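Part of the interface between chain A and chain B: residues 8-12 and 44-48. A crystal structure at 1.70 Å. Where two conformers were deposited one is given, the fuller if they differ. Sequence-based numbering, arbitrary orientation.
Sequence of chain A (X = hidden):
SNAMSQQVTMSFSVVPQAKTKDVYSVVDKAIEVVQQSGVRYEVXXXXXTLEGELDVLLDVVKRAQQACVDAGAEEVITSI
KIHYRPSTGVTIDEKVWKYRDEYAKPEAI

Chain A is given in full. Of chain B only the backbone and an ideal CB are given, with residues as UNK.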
# COMPACT_ATOMS: atom_id res chain seq x y z
N VAL A 8 -16.15 8.47 -2.72
CA VAL A 8 -15.14 7.42 -2.64
C VAL A 8 -14.85 7.21 -1.15
O VAL A 8 -15.17 8.06 -0.29
CB VAL A 8 -13.81 7.74 -3.42
CG1 VAL A 8 -14.10 8.03 -4.88
CG2 VAL A 8 -13.03 8.89 -2.77
N THR A 9 -14.27 6.06 -0.85
CA THR A 9 -13.66 5.82 0.44
C THR A 9 -12.16 5.62 0.16
O THR A 9 -11.79 5.05 -0.87
CB THR A 9 -14.33 4.61 1.13
OG1 THR A 9 -15.73 4.91 1.34
CG2 THR A 9 -13.69 4.31 2.48
N MSE A 10 -11.31 6.11 1.05
CA MSE A 10 -9.87 6.12 0.84
C MSE A 10 -9.20 5.91 2.20
O MSE A 10 -9.79 6.25 3.23
CB MSE A 10 -9.49 7.49 0.28
CG MSE A 10 -8.05 7.67 -0.12
SE MSE A 10 -7.78 9.50 -0.69
CE MSE A 10 -8.92 9.52 -2.31
N SER A 11 -8.02 5.31 2.21
CA SER A 11 -7.16 5.42 3.37
C SER A 11 -5.81 5.95 2.96
O SER A 11 -5.42 5.84 1.79
CB SER A 11 -7.03 4.08 4.12
OG SER A 11 -6.33 3.13 3.34
N PHE A 12 -5.10 6.55 3.91
CA PHE A 12 -3.76 7.02 3.61
C PHE A 12 -2.92 7.05 4.86
O PHE A 12 -3.43 7.08 5.99
CB PHE A 12 -3.80 8.42 2.95
CG PHE A 12 -3.85 9.57 3.94
CD1 PHE A 12 -2.70 10.31 4.23
CD2 PHE A 12 -5.05 9.91 4.58
CE1 PHE A 12 -2.73 11.37 5.13
CE2 PHE A 12 -5.09 10.97 5.49
CZ PHE A 12 -3.93 11.71 5.77
N UNK B 44 -11.48 -1.98 9.38
CA UNK B 44 -11.66 -0.66 8.77
C UNK B 44 -12.22 -0.81 7.37
O UNK B 44 -12.30 -1.92 6.83
CB UNK B 44 -10.34 0.11 8.73
N UNK B 45 -12.63 0.31 6.77
CA UNK B 45 -13.20 0.29 5.43
C UNK B 45 -12.24 -0.23 4.36
O UNK B 45 -12.67 -0.89 3.41
CB UNK B 45 -13.66 1.70 5.05
N UNK B 46 -10.94 0.08 4.49
CA UNK B 46 -9.96 -0.28 3.47
C UNK B 46 -8.98 -1.37 3.90
O UNK B 46 -8.36 -2.03 3.06
CB UNK B 46 -9.17 0.97 3.06
N UNK B 47 -8.84 -1.54 5.21
CA UNK B 47 -7.94 -2.56 5.75
C UNK B 47 -8.32 -2.90 7.18
O UNK B 47 -8.97 -2.11 7.87
CB UNK B 47 -6.49 -2.09 5.69
N UNK B 48 -7.90 -4.08 7.63
CA UNK B 48 -8.19 -4.55 8.98
C UNK B 48 -6.89 -4.48 9.78
O UNK B 48 -5.83 -4.93 9.30
CB UNK B 48 -8.77 -5.97 8.97

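Chain A contributes an extended strand whose side chains alternate, so that Thr A9 and Ser A11 point toward chain B while Met A10 and Phe A12 point away. Chain B meets this strand with a short irregular segment.

Position 44 lies out of reach of chain A, and no atom of that strand comes within 5.5 Å of its ideal CB. The constraint is internal: this CB would sit 2.7 Å from the O of position 47, whose carbonyl accepts a 2.9 Å hydrogen bond from the N of position 44. A residue without a CB fits this turn best, and the deposited residue is Gly B44.

At position 45 the backbone angles, -62/-36, are permissive for most residues, and CA-to-CB points toward chain A. The ideal CB already stands 3.7 Å from CG2 of Thr A9, a methyl group that offers no polar partner. A small side chain such as alanine or serine would fill the gap, whereas a longer one would have to turn aside from the methyl. Ala B45 is found here, packing against that methyl.

Position 46 also directs its CB toward the strand. The ideal CB lies 3.6 Å from Ser A11 OG and 5.0 Å from Met A10 C, leaving room for a chain to run along the backbone toward Thr A9. A flexible, largely apolar side chain would suit this path; leucine, methionine or the aliphatic part of a longer residue are all conceivable. The residue is Met B46, modelled as selenomethionine, with all three chi angles in m. Its CG lies 3.9 Å from Met A10 C, and the folded chain brings SE to 4.0 Å from Thr A9 O and 4.1 Å from Thr A9 CG2. It has the largest contact area of the five.

At position 47 CA-to-CB points sideways, and the ideal CB touches nothing in the strand. A side chain ending at CB would make no contact, but a longer one could turn back to Ser A11, whose hydroxyl invites a polar end: glutamate, glutamine or perhaps a basic residue. Glu B47 makes this reach with chi1 in p and chi2 in m, and its OE1 accepts a 2.8 Å hydrogen bond from Ser A11 OG.

Position 48 is out of reach, with an extended backbone that would accept many residues, including beta-branched ones; it is Thr B48, which makes no contact with the strand.

Chain B (44-48) GAMET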
# COMPACT_ATOMS: atom_id res chain seq x y z
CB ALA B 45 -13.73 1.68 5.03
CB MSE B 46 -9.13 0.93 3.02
CG MSE B 46 -9.92 2.11 2.47
SE MSE B 46 -11.06 1.62 0.97
CE MSE B 46 -9.68 1.02 -0.33
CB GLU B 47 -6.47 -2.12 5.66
CG GLU B 47 -6.10 -0.84 6.42
CD GLU B 47 -6.49 0.44 5.68
OE1 GLU B 47 -6.18 0.57 4.48
OE2 GLU B 47 -7.10 1.33 6.30
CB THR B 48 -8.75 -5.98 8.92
OG1 THR B 48 -10.07 -5.93 8.39
CG2 THR B 48 -8.80 -6.65 10.29
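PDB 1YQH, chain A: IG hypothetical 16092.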